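PDB 7CYX: glycine oxidase from Bacillus cereus ATCC 14579, which probably catalyses the FAD-dependent oxidation of glycine by oxygen to glyoxylate, ammonium and hydrogen peroxide, in the pathway to thiamine diphosphate. Local coordinates for residues K229-A234 / P278-S283; G319-E322 / G326-A329; G345-D350 / E357-D362. All coordinates share one frame; numbering follows the deposited sequence.

Interaction 1. Residues K229-A234 / P278-S283; sequences KGEVVA and PESITS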
ATOM      1  N   LYS A 229      25.938  -1.201   6.247  1.00 41.43           N
ATOM      2  CA  LYS A 229      24.768  -1.398   7.062  1.00 41.36           C
ATOM      3  C   LYS A 229      24.212  -0.014   7.394  1.00 36.72           C
ATOM      4  O   LYS A 229      24.961   0.898   7.616  1.00 36.11           O
ATOM      5  CB  LYS A 229      25.107  -2.226   8.308  1.00 38.20           C
ATOM      6  CG  LYS A 229      24.193  -2.010   9.507  1.00 34.60           C
ATOM      7  CD  LYS A 229      24.602  -2.856  10.700  1.00 33.78           C
ATOM      8  CE  LYS A 229      23.584  -2.845  11.824  1.00 35.77           C
ATOM      9  NZ  LYS A 229      24.014  -3.666  12.984  1.00 42.14           N
ATOM     10  N   GLY A 230      22.886   0.121   7.373  1.00 38.10           N
ATOM     11  CA  GLY A 230      22.227   1.360   7.811  1.00 38.04           C
ATOM     12  C   GLY A 230      21.019   1.042   8.658  1.00 40.96           C
ATOM     13  O   GLY A 230      20.235   0.163   8.276  1.00 43.52           O
ATOM     14  N   GLU A 231      20.915   1.722   9.810  1.00 41.40           N
ATOM     15  CA  GLU A 231      19.871   1.516  10.779  1.00 42.42           C
ATOM     16  C   GLU A 231      18.915   2.691  10.676  1.00 41.33           C
ATOM     17  O   GLU A 231      19.380   3.820  10.545  1.00 42.68           O
ATOM     18  CB  GLU A 231      20.420   1.459  12.206  1.00 45.72           C
ATOM     19  CG  GLU A 231      21.089   0.151  12.559  1.00 47.91           C
ATOM     20  CD  GLU A 231      22.268   0.284  13.503  1.00 51.63           C
ATOM     21  OE1 GLU A 231      23.201   1.044  13.158  1.00 47.36           O
ATOM     22  OE2 GLU A 231      22.235  -0.360  14.585  1.00 49.70           O
ATOM     23  N   VAL A 232      17.604   2.399  10.713  1.00 42.40           N
ATOM     24  CA  VAL A 232      16.594   3.418  10.620  1.00 46.93           C
ATOM     25  C   VAL A 232      15.452   3.137  11.604  1.00 48.44           C
ATOM     26  O   VAL A 232      15.229   2.010  12.039  1.00 50.45           O
ATOM     27  CB  VAL A 232      16.120   3.647   9.173  1.00 49.31           C
ATOM     28  CG1 VAL A 232      16.818   2.749   8.168  1.00 48.31           C
ATOM     29  CG2 VAL A 232      14.613   3.581   9.024  1.00 50.91           C
ATOM     30  N   VAL A 233      14.766   4.227  11.970  1.00 50.16           N
ATOM     31  CA  VAL A 233      13.689   4.265  12.949  1.00 45.84           C
ATOM     32  C   VAL A 233      12.445   4.821  12.256  1.00 47.55           C
ATOM     33  O   VAL A 233      12.555   5.640  11.342  1.00 46.12           O
ATOM     34  CB  VAL A 233      14.110   5.133  14.144  1.00 47.17           C
ATOM     35  CG1 VAL A 233      12.926   5.741  14.860  1.00 55.60           C
ATOM     36  CG2 VAL A 233      14.999   4.370  15.110  1.00 46.62           C
ATOM     37  N   ALA A 234      11.268   4.375  12.700  1.00 46.71           N
ATOM     38  CA  ALA A 234       9.992   4.855  12.157  1.00 45.51           C
ATOM     39  C   ALA A 234       9.050   5.195  13.310  1.00 43.78           C
ATOM     40  O   ALA A 234       8.936   4.434  14.270  1.00 44.68           O
ATOM     41  CB  ALA A 234       9.371   3.803  11.256  1.00 46.52           C
ATOM     42  N   PRO A 278      21.232  -0.190  20.314  1.00 43.05           N
ATOM     43  CA  PRO A 278      20.625   0.926  21.024  1.00 41.01           C
ATOM     44  C   PRO A 278      21.210   2.304  20.701  1.00 41.35           C
ATOM     45  O   PRO A 278      20.448   3.237  20.462  1.00 47.85           O
ATOM     46  CB  PRO A 278      20.897   0.518  22.480  1.00 41.21           C
ATOM     47  CG  PRO A 278      20.677  -0.969  22.457  1.00 40.53           C
ATOM     48  CD  PRO A 278      21.377  -1.377  21.177  1.00 42.42           C
ATOM     49  N   GLU A 279      22.540   2.409  20.739  1.00 44.78           N
ATOM     50  CA  GLU A 279      23.292   3.652  20.542  1.00 48.15           C
ATOM     51  C   GLU A 279      22.853   4.321  19.234  1.00 45.95           C
ATOM     52  O   GLU A 279      22.727   5.531  19.186  1.00 48.63           O
ATOM     53  CB  GLU A 279      24.793   3.343  20.551  1.00 56.73           C
ATOM     54  CG  GLU A 279      25.706   4.471  20.081  1.00 68.69           C
ATOM     55  CD  GLU A 279      27.191   4.227  20.372  1.00 82.25           C
ATOM     56  OE1 GLU A 279      27.750   4.974  21.209  1.00 92.67           O
ATOM     57  OE2 GLU A 279      27.808   3.289  19.774  1.00 69.54           O
ATOM     58  N   SER A 280      22.663   3.516  18.181  1.00 45.24           N
ATOM     59  CA  SER A 280      22.183   3.983  16.889  1.00 45.31           C
ATOM     60  C   SER A 280      20.768   4.545  17.043  1.00 47.21           C
ATOM     61  O   SER A 280      20.473   5.632  16.549  1.00 46.20           O
ATOM     62  CB  SER A 280      22.205   2.881  15.874  1.00 48.42           C
ATOM     63  OG  SER A 280      23.532   2.523  15.541  1.00 46.74           O
ATOM     64  N   ILE A 281      19.901   3.807  17.756  1.00 46.47           N
ATOM     65  CA  ILE A 281      18.530   4.263  17.976  1.00 47.33           C
ATOM     66  C   ILE A 281      18.567   5.639  18.660  1.00 55.84           C
ATOM     67  O   ILE A 281      17.828   6.539  18.270  1.00 51.23           O
ATOM     68  CB  ILE A 281      17.692   3.263  18.794  1.00 45.35           C
ATOM     69  CG1 ILE A 281      17.140   2.119  17.940  1.00 49.65           C
ATOM     70  CG2 ILE A 281      16.577   3.979  19.518  1.00 46.82           C
ATOM     71  CD1 ILE A 281      16.368   1.070  18.727  1.00 47.63           C
ATOM     72  N   THR A 282      19.401   5.759  19.704  1.00 60.03           N
ATOM     73  CA  THR A 282      19.512   6.955  20.561  1.00 56.73           C
ATOM     74  C   THR A 282      20.123   8.118  19.778  1.00 52.09           C
ATOM     75  O   THR A 282      19.710   9.264  19.913  1.00 53.78           O
ATOM     76  CB  THR A 282      20.455   6.731  21.753  1.00 59.41           C
ATOM     77  OG1 THR A 282      20.057   5.567  22.464  1.00 64.19           O
ATOM     78  CG2 THR A 282      20.488   7.914  22.694  1.00 65.77           C
ATOM     79  N   SER A 283      21.187   7.806  19.042  1.00 46.08           N
ATOM     80  CA  SER A 283      21.880   8.776  18.241  1.00 48.59           C
ATOM     81  C   SER A 283      20.926   9.346  17.174  1.00 49.07           C
ATOM     82  O   SER A 283      20.845  10.570  16.974  1.00 51.62           O
ATOM     83  CB  SER A 283      23.119   8.157  17.659  1.00 50.50           C
ATOM     84  OG  SER A 283      23.852   9.097  16.902  1.00 61.29           O
TER
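E231 and S280 make the polar link between strand 225-236 and the start of helix 278-291. The hydroxyl S280 OG donates to E231 OE1 at 2.8 Å, arriving from above the carboxylate plane, 46° out of it. S280 CB follows close behind, 3.4 Å from E231 OE1 and 3.5 Å from E231 OE2, so the serine CB lies near both oxygens while the bond goes to OE1. E231 reaches the helix with CG beside its backbone N (chi1 -77°) and a bend at chi2 that swings the carboxylate toward the first helical turn.

The charge of E231 has other partners. OE1 also forms a salt bridge with K268 and takes a hydrogen bond from T266 OG1, both on neighbouring strand 260-269, while OE2 accepts from the backbone N of Q277, just ahead of the helix. Several bonds thus grip this buried carboxylate, and the nearby lysine and helix start would be expected to favour its ionised form.

Apolar contact takes over two residues along the strand. V233, whose CB points to the helix as that of E231 does, sets CG2 4.2 Å from I281 CG1, a loose touch at the flank of the helix. On the helix itself, T282 OG1 folds back to P278 O at 3.1 Å; that carbonyl also accepts from T282 N, which ties down the first turn.

Between E231 and V233, V232 points away from the helix, and this residue touches FAD. A helix laid over a strand that also borders the flavin cofactor fits the large mixed sheet of the D-amino-acid oxidase family, flanked by helices and set against the FAD-binding part of the molecule.

Interaction 2. Residues G319-E322 / G326-A329; sequences GEHE and GLYA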
ATOM      1  N   GLY A 319      26.347  -3.967 -17.305  1.00 48.50           N
ATOM      2  CA  GLY A 319      26.938  -4.345 -18.576  1.00 49.82           C
ATOM      3  C   GLY A 319      27.029  -5.833 -18.842  1.00 50.59           C
ATOM      4  O   GLY A 319      26.664  -6.673 -18.023  1.00 56.35           O
ATOM      5  N   GLU A 320      27.510  -6.122 -20.059  1.00 55.77           N
ATOM      6  CA  GLU A 320      27.702  -7.450 -20.623  1.00 55.35           C
ATOM      7  C   GLU A 320      29.192  -7.813 -20.529  1.00 59.98           C
ATOM      8  O   GLU A 320      30.054  -6.956 -20.723  1.00 61.33           O
ATOM      9  CB  GLU A 320      27.202  -7.442 -22.068  1.00 57.23           C
ATOM     10  CG  GLU A 320      27.395  -8.749 -22.811  1.00 60.82           C
ATOM     11  CD  GLU A 320      26.555  -8.918 -24.071  1.00 66.71           C
ATOM     12  OE1 GLU A 320      25.935  -7.919 -24.534  1.00 65.25           O
ATOM     13  OE2 GLU A 320      26.490 -10.066 -24.564  1.00 65.94           O
ATOM     14  N   HIS A 321      29.472  -9.078 -20.195  1.00 66.53           N
ATOM     15  CA  HIS A 321      30.825  -9.645 -20.189  1.00 68.26           C
ATOM     16  C   HIS A 321      31.332  -9.674 -21.631  1.00 71.97           C
ATOM     17  O   HIS A 321      30.592 -10.069 -22.546  1.00 63.33           O
ATOM     18  CB  HIS A 321      30.796 -11.048 -19.565  1.00 69.33           C
ATOM     19  CG  HIS A 321      32.117 -11.594 -19.134  1.00 69.85           C
ATOM     20  ND1 HIS A 321      33.113 -11.916 -20.027  1.00 75.71           N
ATOM     21  CD2 HIS A 321      32.583 -11.941 -17.914  1.00 68.27           C
ATOM     22  CE1 HIS A 321      34.150 -12.404 -19.377  1.00 73.12           C
ATOM     23  NE2 HIS A 321      33.849 -12.432 -18.081  1.00 71.01           N
ATOM     24  N   GLU A 322      32.592  -9.278 -21.822  1.00 79.49           N
ATOM     25  CA  GLU A 322      33.141  -9.040 -23.165  1.00 83.59           C
ATOM     26  C   GLU A 322      33.341 -10.370 -23.915  1.00 71.66           C
ATOM     27  O   GLU A 322      33.309 -10.403 -25.134  1.00 67.77           O
ATOM     28  CB  GLU A 322      34.438  -8.227 -23.063  1.00 88.42           C
ATOM     29  CG  GLU A 322      34.630  -7.262 -24.225  1.00101.22           C
ATOM     30  CD  GLU A 322      33.632  -6.113 -24.294  1.00105.31           C
ATOM     31  OE1 GLU A 322      33.866  -5.089 -23.621  1.00114.05           O
ATOM     32  OE2 GLU A 322      32.611  -6.244 -25.010  1.00104.81           O
ATOM     33  N   GLY A 326      26.054 -13.647 -22.970  1.00 56.70           N
ATOM     34  CA  GLY A 326      24.812 -13.731 -22.226  1.00 63.10           C
ATOM     35  C   GLY A 326      24.988 -13.496 -20.733  1.00 61.84           C
ATOM     36  O   GLY A 326      24.025 -13.677 -19.978  1.00 60.54           O
ATOM     37  N   LEU A 327      26.199 -13.110 -20.300  1.00 54.81           N
ATOM     38  CA  LEU A 327      26.473 -12.887 -18.882  1.00 56.80           C
ATOM     39  C   LEU A 327      26.490 -11.372 -18.630  1.00 56.09           C
ATOM     40  O   LEU A 327      27.318 -10.641 -19.174  1.00 59.90           O
ATOM     41  CB  LEU A 327      27.800 -13.573 -18.537  1.00 64.57           C
ATOM     42  CG  LEU A 327      28.107 -13.920 -17.072  1.00 63.72           C
ATOM     43  CD1 LEU A 327      29.281 -13.104 -16.565  1.00 68.44           C
ATOM     44  CD2 LEU A 327      26.909 -13.762 -16.150  1.00 62.22           C
ATOM     45  N   TYR A 328      25.527 -10.914 -17.826  1.00 49.22           N
ATOM     46  CA  TYR A 328      25.311  -9.522 -17.569  1.00 49.41           C
ATOM     47  C   TYR A 328      25.444  -9.286 -16.062  1.00 48.20           C
ATOM     48  O   TYR A 328      25.321 -10.223 -15.278  1.00 53.02           O
ATOM     49  CB  TYR A 328      23.937  -9.071 -18.099  1.00 46.48           C
ATOM     50  CG  TYR A 328      23.719  -9.256 -19.581  1.00 46.07           C
ATOM     51  CD1 TYR A 328      23.292 -10.472 -20.070  1.00 51.28           C
ATOM     52  CD2 TYR A 328      23.934  -8.231 -20.492  1.00 49.38           C
ATOM     53  CE1 TYR A 328      23.112 -10.693 -21.424  1.00 55.75           C
ATOM     54  CE2 TYR A 328      23.743  -8.425 -21.853  1.00 52.04           C
ATOM     55  CZ  TYR A 328      23.320  -9.661 -22.318  1.00 53.51           C
ATOM     56  OH  TYR A 328      23.089  -9.921 -23.636  1.00 49.86           O
ATOM     57  N   ALA A 329      25.607  -8.008 -15.692  1.00 47.96           N
ATOM     58  CA  ALA A 329      25.759  -7.546 -14.315  1.00 51.55           C
ATOM     59  C   ALA A 329      24.995  -6.236 -14.147  1.00 49.51           C
ATOM     60  O   ALA A 329      24.981  -5.425 -15.071  1.00 53.13           O
ATOM     61  CB  ALA A 329      27.224  -7.339 -13.993  1.00 48.96           C
TER
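In the β-hairpin that joins strand 317-318 to strand 327-331, G319 and A329 form an antiparallel hydrogen-bonded pair. G319 N donates to A329 O at 3.0 Å, and A329 N returns a bond to G319 O at 2.9 Å. One step further toward the turn, H321 N meets L327 O almost head-on, with an N-H...O angle of 170°. L327 O also lies 3.5 Å from E320 CA, a CA-H...O contact.

Between these rungs E320 and Y328 form the non-hydrogen-bonded pair and lie side by side. With CG anti to the backbone N (chi1 177°) and an extended chain beyond it, E320 runs along the tyrosine: its CB sits 3.6 Å from Y328 CE2, and the carboxylate is turned 42° from the ring plane. E320 OE2 also forms a salt bridge with K325 in the turn. The hairpin borders the mixed sheet of the Rossmann-like FAD-binding fold, for strand 327-331 runs beside strand 203-206 and strand 317-318 is the outermost within this chain.

Nearer the turn, L327 CD1 touches the H321 imidazole, 3.8 Å from H321 CD2. That ring is fixed at both nitrogens, NE2 against Y218 O and ND1 against E323 N, a pairing consistent with the proton on NE2, and F219 also meets it.

Interaction 3. Residues G345-D350 / E357-D362; sequences GQYMAD and ENHLLD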
ATOM      1  N   GLY A 345      16.884  -0.737 -15.317  1.00 51.62           N
ATOM      2  CA  GLY A 345      16.102  -1.774 -15.964  1.00 50.53           C
ATOM      3  C   GLY A 345      15.954  -1.523 -17.451  1.00 50.99           C
ATOM      4  O   GLY A 345      16.130  -2.446 -18.277  1.00 49.02           O
ATOM      5  N   GLN A 346      15.612  -0.271 -17.787  1.00 48.43           N
ATOM      6  CA  GLN A 346      15.411   0.137 -19.155  1.00 50.55           C
ATOM      7  C   GLN A 346      16.702  -0.151 -19.926  1.00 49.95           C
ATOM      8  O   GLN A 346      16.676  -0.831 -20.962  1.00 52.14           O
ATOM      9  CB  GLN A 346      15.009   1.613 -19.207  1.00 56.58           C
ATOM     10  CG  GLN A 346      14.336   2.025 -20.507  1.00 61.89           C
ATOM     11  CD  GLN A 346      13.685   3.379 -20.389  1.00 62.94           C
ATOM     12  OE1 GLN A 346      14.359   4.394 -20.231  1.00 67.49           O
ATOM     13  NE2 GLN A 346      12.360   3.404 -20.455  1.00 63.35           N
ATOM     14  N   TYR A 347      17.829   0.292 -19.357  1.00 48.35           N
ATOM     15  CA  TYR A 347      19.129   0.190 -20.004  1.00 52.20           C
ATOM     16  C   TYR A 347      19.502  -1.272 -20.230  1.00 49.68           C
ATOM     17  O   TYR A 347      19.926  -1.652 -21.328  1.00 46.25           O
ATOM     18  CB  TYR A 347      20.248   0.819 -19.174  1.00 54.82           C
ATOM     19  CG  TYR A 347      21.621   0.503 -19.711  1.00 61.34           C
ATOM     20  CD1 TYR A 347      22.128   1.193 -20.799  1.00 62.56           C
ATOM     21  CD2 TYR A 347      22.388  -0.526 -19.186  1.00 62.24           C
ATOM     22  CE1 TYR A 347      23.378   0.898 -21.318  1.00 63.26           C
ATOM     23  CE2 TYR A 347      23.646  -0.829 -19.687  1.00 62.74           C
ATOM     24  CZ  TYR A 347      24.140  -0.113 -20.764  1.00 63.49           C
ATOM     25  OH  TYR A 347      25.372  -0.360 -21.296  1.00 68.54           O
ATOM     26  N   MET A 348      19.353  -2.073 -19.171  1.00 47.40           N
ATOM     27  CA  MET A 348      19.750  -3.452 -19.223  1.00 50.77           C
ATOM     28  C   MET A 348      18.932  -4.160 -20.319  1.00 50.65           C
ATOM     29  O   MET A 348      19.471  -4.905 -21.113  1.00 54.65           O
ATOM     30  CB  MET A 348      19.559  -4.121 -17.854  1.00 54.12           C
ATOM     31  CG  MET A 348      20.756  -4.933 -17.364  1.00 57.35           C
ATOM     32  SD  MET A 348      22.407  -4.156 -17.419  1.00 50.52           S
ATOM     33  CE  MET A 348      22.041  -2.581 -16.659  1.00 57.54           C
ATOM     34  N   ALA A 349      17.627  -3.892 -20.391  1.00 45.13           N
ATOM     35  CA  ALA A 349      16.799  -4.552 -21.395  1.00 51.05           C
ATOM     36  C   ALA A 349      17.192  -4.096 -22.815  1.00 50.38           C
ATOM     37  O   ALA A 349      17.283  -4.934 -23.717  1.00 52.16           O
ATOM     38  CB  ALA A 349      15.337  -4.321 -21.114  1.00 54.01           C
ATOM     39  N   ASP A 350      17.466  -2.795 -22.992  1.00 48.07           N
ATOM     40  CA  ASP A 350      17.973  -2.259 -24.265  1.00 54.30           C
ATOM     41  C   ASP A 350      19.249  -3.014 -24.664  1.00 60.01           C
ATOM     42  O   ASP A 350      19.362  -3.495 -25.798  1.00 68.31           O
ATOM     43  CB  ASP A 350      18.224  -0.750 -24.187  1.00 54.87           C
ATOM     44  CG  ASP A 350      17.006   0.140 -24.381  1.00 56.81           C
ATOM     45  OD1 ASP A 350      15.890  -0.394 -24.622  1.00 59.13           O
ATOM     46  OD2 ASP A 350      17.187   1.374 -24.300  1.00 57.44           O
ATOM     47  N   GLU A 357      24.672  -0.025 -26.919  1.00 69.94           N
ATOM     48  CA  GLU A 357      26.062  -0.554 -26.847  1.00 67.95           C
ATOM     49  C   GLU A 357      26.469  -0.725 -25.379  1.00 73.02           C
ATOM     50  O   GLU A 357      25.891  -0.082 -24.480  1.00 71.68           O
ATOM     51  CB  GLU A 357      27.099   0.369 -27.506  1.00 71.41           C
ATOM     52  CG  GLU A 357      26.870   0.651 -28.990  1.00 75.79           C
ATOM     53  CD  GLU A 357      26.764  -0.547 -29.925  1.00 76.33           C
ATOM     54  OE1 GLU A 357      27.036  -1.684 -29.494  1.00 74.60           O
ATOM     55  OE2 GLU A 357      26.391  -0.342 -31.096  1.00 81.67           O
ATOM     56  N   ASN A 358      27.499  -1.559 -25.167  1.00 67.39           N
ATOM     57  CA  ASN A 358      28.004  -1.951 -23.845  1.00 59.78           C
ATOM     58  C   ASN A 358      28.878  -0.832 -23.258  1.00 56.95           C
ATOM     59  O   ASN A 358      30.012  -1.068 -22.889  1.00 63.12           O
ATOM     60  CB  ASN A 358      28.787  -3.260 -23.950  1.00 54.21           C
ATOM     61  CG  ASN A 358      28.911  -3.993 -22.635  1.00 57.47           C
ATOM     62  OD1 ASN A 358      28.262  -3.624 -21.658  1.00 56.33           O
ATOM     63  ND2 ASN A 358      29.714  -5.045 -22.607  1.00 53.62           N
ATOM     64  N   HIS A 359      28.332   0.381 -23.157  1.00 52.55           N
ATOM     65  CA  HIS A 359      29.133   1.585 -22.940  1.00 58.14           C
ATOM     66  C   HIS A 359      29.093   2.050 -21.476  1.00 58.88           C
ATOM     67  O   HIS A 359      29.799   2.995 -21.094  1.00 58.63           O
ATOM     68  CB  HIS A 359      28.666   2.716 -23.878  1.00 58.44           C
ATOM     69  CG  HIS A 359      27.343   3.319 -23.532  1.00 56.97           C
ATOM     70  ND1 HIS A 359      26.151   2.861 -24.084  1.00 58.54           N
ATOM     71  CD2 HIS A 359      27.020   4.352 -22.718  1.00 59.74           C
ATOM     72  CE1 HIS A 359      25.149   3.578 -23.603  1.00 60.86           C
ATOM     73  NE2 HIS A 359      25.659   4.509 -22.758  1.00 56.83           N
ATOM     74  N   LEU A 360      28.248   1.428 -20.650  1.00 62.22           N
ATOM     75  CA  LEU A 360      28.046   1.964 -19.307  1.00 60.53           C
ATOM     76  C   LEU A 360      29.109   1.375 -18.359  1.00 56.16           C
ATOM     77  O   LEU A 360      29.421   1.983 -17.357  1.00 53.90           O
ATOM     78  CB  LEU A 360      26.602   1.683 -18.875  1.00 61.22           C
ATOM     79  CG  LEU A 360      25.763   2.875 -18.388  1.00 66.76           C
ATOM     80  CD1 LEU A 360      26.052   4.189 -19.120  1.00 61.98           C
ATOM     81  CD2 LEU A 360      24.281   2.544 -18.499  1.00 70.81           C
ATOM     82  N   LEU A 361      29.702   0.228 -18.713  1.00 49.26           N
ATOM     83  CA  LEU A 361      30.896  -0.284 -18.013  1.00 56.56           C
ATOM     84  C   LEU A 361      32.007   0.773 -18.046  1.00 58.82           C
ATOM     85  O   LEU A 361      32.469   1.244 -16.996  1.00 57.98           O
ATOM     86  CB  LEU A 361      31.346  -1.595 -18.670  1.00 63.45           C
ATOM     87  CG  LEU A 361      31.126  -2.882 -17.866  1.00 66.75           C
ATOM     88  CD1 LEU A 361      29.779  -2.901 -17.168  1.00 64.78           C
ATOM     89  CD2 LEU A 361      31.271  -4.106 -18.760  1.00 74.15           C
ATOM     90  N   ASP A 362      32.384   1.155 -19.271  1.00 66.27           N
ATOM     91  CA  ASP A 362      33.416   2.140 -19.569  1.00 67.08           C
ATOM     92  C   ASP A 362      33.104   3.470 -18.877  1.00 65.16           C
ATOM     93  O   ASP A 362      33.934   4.028 -18.172  1.00 65.80           O
ATOM     94  CB  ASP A 362      33.524   2.365 -21.081  1.00 73.83           C
ATOM     95  CG  ASP A 362      34.953   2.352 -21.601  1.00 83.57           C
ATOM     96  OD1 ASP A 362      35.833   2.956 -20.935  1.00 80.58           O
ATOM     97  OD2 ASP A 362      35.179   1.725 -22.666  1.00 83.54           O
TER
HETATM   98  O   HOH W   1      27.781  -1.638 -20.164  1.00 55.42           O
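Y347 and L360 meet face-on: the methyl CD2 of L360 stands over the centre of the tyrosine ring, 3.2 Å from the centroid and only 7° off the ring normal. This CH-π contact is tight. It joins helix 341-352 of the Rossmann-like FAD-binding fold to the short helix 360-365 that follows it. The leucine and tyrosine side chains come from opposite directions, and L360 CB also reaches the phenolic end, 3.4 Å from Y347 OH.

At its rim the same ring meets H359 in an offset edge-to-face pair. The edge of Y347 is directed to the imidazole face, with the planes at 89° and centroids 5.8 Å apart; Y347 CE1 to H359 CE1, at 3.9 Å, is the nearest approach of the two side chains. For Y347, a chi1 of 170° puts the ring beside the carbonyl carbon and extends it toward the 357-362 segment.

The next shell holds these groups in place. Y347 OH donates to a water at 3.0 Å, and the backbone L361 N donates to the same water. N358 OD1 is also near that water, though at a distance too short to be taken at face value. N358 is the centre of an inverse γ-turn, and its ND2 binds E320 O, so the link between the helices is tied to the hairpin ahead of them. M318 of strand 317-318 touches both L360 and M348, and M348 CE lies in plane at the edge of the Y347 ring. The imidazole of H359 is steadied from its own segment: H359 ND1 donates to E357 O at 3.0 Å, from above the carbonyl plane.

How the interactions relate
Interactions 2 and 3 are neighbours, with centres about 10 Å apart, while interaction 1 lies on the opposite side of the chain's centre, about 37 and 36 Å from them by centres. Strand 327-331 and helix 341-352 follow each other in the chain, and the two contacts touch directly, G319 CA packing 3.5 Å from L361 CD1. Interaction 1 borders the cofactor, since V232 touches FAD; the side chain of E231 is about 7 Å from the bound FAD. The side chain of A329 in interaction 2 is about 11 Å from the bound FAD. In interaction 3 the side chain of Y347 is about 14 Å from the bound FAD.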